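Local coordinates for maltose operon transcriptional repressor (Staphylococcus aureus subsp. aureus Mu50, PDB 3HCW), which probably represses transcription of the maltose operon through a regulatory part with the periplasmic binding protein-like fold, as in LacI-type regulators, at residues Thr185-Lys188 against Lys193-Ile196. Residues are numbered along the deposited sequence; the frame is centred on the assembly and turned at random. Where two conformers were deposited one is given.
Sequences TRLK and KQAI
The side-chain amide of Gln194 has Leu187 over one face: methyl CD2 sits above the amide carbon, 4.0 Å from Gln194 CD, and the two side chains cross at about a right angle. From the other side comes Arg186, whose CG lies 3.5 Å from Gln194 NE2, tilted from the amide plane and nearer its margin than the middle of the face. This is the return from helix to strand in a beta-alpha-beta crossover of the periplasmic binding protein-like fold. Helix 173-187 follows strand 163-169, and the chain then enters strand 194-198, with strand 133-139 lying between the two strands in the sheet.

Arg186 brings its aliphatic stem, with CG anti to the backbone N (chi1 -164°) and a bend at the next bond. Its guanidinium is turned 75° from the amide plane, and no hydrogen bond joins the two side chains. NE2 instead donates to Glu133 OE1 on the neighbouring strand, a bond consistent with the nitrogen being at this end of the amide. The opposite end puts OE1 near the main chain of the last helical turn, with Leu187 CA 3.8 Å from it.

Leu187 also packs on Ile135 and Val222 of the two flanking strands and on Ile216 of a loop. Deeper in the sheet, Ile196 CD1 comes no nearer than 4.5 Å to Leu187 CD2, a loose approach. Within the sheet, main-chain hydrogen bonds pair Gln194 and Ile196 with Met223, and Ala195 with Ile135, tying this strand to its neighbours. At the helix end, Gln194 OE1 stands 3.1 Å from Arg186 O, beside that carbonyl: both are acceptors, with no hydrogen bond between them.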
ATOM      1  N   THR A 185     -27.042  12.585 -12.245  1.00 39.99           N
ATOM      2  CA  THR A 185     -28.480  12.786 -12.051  1.00 41.68           C
ATOM      3  C   THR A 185     -29.213  11.519 -11.600  1.00 42.72           C
ATOM      4  O   THR A 185     -30.042  11.582 -10.696  1.00 45.57           O
ATOM      5  CB  THR A 185     -29.170  13.403 -13.315  1.00 45.33           C
ATOM      6  OG1 THR A 185     -28.449  14.564 -13.742  1.00 46.15           O
ATOM      7  CG2 THR A 185     -30.614  13.810 -13.009  1.00 54.16           C
ATOM      8  N   ARG A 186     -28.900  10.377 -12.211  1.00 46.84           N
ATOM      9  CA  ARG A 186     -29.515   9.111 -11.796  1.00 46.70           C
ATOM     10  C   ARG A 186     -28.989   8.653 -10.428  1.00 47.14           C
ATOM     11  O   ARG A 186     -29.752   8.146  -9.596  1.00 40.29           O
ATOM     12  CB  ARG A 186     -29.334   8.022 -12.860  1.00 53.93           C
ATOM     13  CG  ARG A 186     -30.274   6.823 -12.669  1.00 58.73           C
ATOM     14  CD  ARG A 186     -30.686   6.213 -13.997  1.00 65.19           C
ATOM     15  NE  ARG A 186     -31.681   5.145 -13.859  1.00 57.33           N
ATOM     16  CZ  ARG A 186     -32.997   5.333 -13.782  1.00 62.33           C
ATOM     17  NH1 ARG A 186     -33.799   4.281 -13.670  1.00 58.92           N
ATOM     18  NH2 ARG A 186     -33.518   6.560 -13.813  1.00 49.62           N
ATOM     19  N   LEU A 187     -27.696   8.879 -10.195  1.00 38.60           N
ATOM     20  CA  LEU A 187     -27.050   8.558  -8.926  1.00 38.98           C
ATOM     21  C   LEU A 187     -27.620   9.369  -7.760  1.00 50.10           C
ATOM     22  O   LEU A 187     -27.464   8.989  -6.601  1.00 53.93           O
ATOM     23  CB  LEU A 187     -25.522   8.741  -9.018  1.00 38.05           C
ATOM     24  CG  LEU A 187     -24.734   7.777  -9.927  1.00 33.04           C
ATOM     25  CD1 LEU A 187     -23.239   8.030  -9.855  1.00 40.53           C
ATOM     26  CD2 LEU A 187     -25.004   6.303  -9.651  1.00 33.90           C
ATOM     27  N   LYS A 188     -28.300  10.470  -8.081  1.00 53.67           N
ATOM     28  CA  LYS A 188     -28.903  11.354  -7.091  0.60 47.88           C
ATOM     29  C   LYS A 188     -30.425  11.172  -6.993  1.00 43.29           C
ATOM     30  O   LYS A 188     -31.080  11.804  -6.165  1.00 53.37           O
ATOM     31  CB  LYS A 188     -28.565  12.809  -7.427  0.60 49.25           C
ATOM     32  CG  LYS A 188     -28.138  13.647  -6.236  0.60 48.85           C
ATOM     33  CD  LYS A 188     -26.653  13.475  -5.937  0.60 48.19           C
ATOM     34  CE  LYS A 188     -26.179  14.497  -4.913  0.60 50.81           C
ATOM     35  NZ  LYS A 188     -26.555  14.132  -3.519  0.60 31.73           N
ATOM     36  N   LYS A 193     -32.521   2.805  -6.404  1.00 41.39           N
ATOM     37  CA  LYS A 193     -31.502   2.283  -5.506  1.00 52.52           C
ATOM     38  C   LYS A 193     -30.345   1.681  -6.320  1.00 48.07           C
ATOM     39  O   LYS A 193     -30.536   0.712  -7.069  1.00 44.36           O
ATOM     40  CB  LYS A 193     -32.118   1.282  -4.514  1.00 50.05           C
ATOM     41  CG  LYS A 193     -33.407   1.798  -3.841  1.00 64.26           C
ATOM     42  CD  LYS A 193     -33.666   1.182  -2.465  1.00 63.57           C
ATOM     43  CE  LYS A 193     -34.370  -0.168  -2.547  1.00 66.93           C
ATOM     44  NZ  LYS A 193     -35.761  -0.062  -3.075  1.00 84.21           N
ATOM     45  N   GLN A 194     -29.158   2.276  -6.201  1.00 43.57           N
ATOM     46  CA  GLN A 194     -28.003   1.822  -6.991  1.00 43.59           C
ATOM     47  C   GLN A 194     -26.809   1.317  -6.189  1.00 38.37           C
ATOM     48  O   GLN A 194     -26.627   1.667  -5.026  1.00 39.05           O
ATOM     49  CB  GLN A 194     -27.555   2.903  -7.970  1.00 45.04           C
ATOM     50  CG  GLN A 194     -28.315   2.883  -9.277  1.00 57.29           C
ATOM     51  CD  GLN A 194     -28.474   4.257  -9.880  1.00 60.35           C
ATOM     52  OE1 GLN A 194     -28.812   5.219  -9.186  1.00 53.72           O
ATOM     53  NE2 GLN A 194     -28.249   4.357 -11.187  1.00 69.11           N
ATOM     54  N   ALA A 195     -26.013   0.478  -6.839  1.00 33.80           N
ATOM     55  CA  ALA A 195     -24.761  -0.023  -6.295  1.00 32.32           C
ATOM     56  C   ALA A 195     -23.671   0.045  -7.357  1.00 33.47           C
ATOM     57  O   ALA A 195     -23.909  -0.268  -8.539  1.00 29.29           O
ATOM     58  CB  ALA A 195     -24.917  -1.458  -5.781  1.00 22.88           C
ATOM     59  N   ILE A 196     -22.488   0.474  -6.930  1.00 29.60           N
ATOM     60  CA  ILE A 196     -21.312   0.488  -7.792  1.00 34.55           C
ATOM     61  C   ILE A 196     -20.322  -0.555  -7.304  1.00 34.34           C
ATOM     62  O   ILE A 196     -19.895  -0.525  -6.138  1.00 36.89           O
ATOM     63  CB  ILE A 196     -20.630   1.878  -7.828  1.00 36.06           C
ATOM     64  CG1 ILE A 196     -21.558   2.915  -8.458  1.00 28.63           C
ATOM     65  CG2 ILE A 196     -19.288   1.801  -8.579  1.00 30.80           C
ATOM     66  CD1 ILE A 196     -21.175   4.359  -8.157  1.00 35.77           C
TER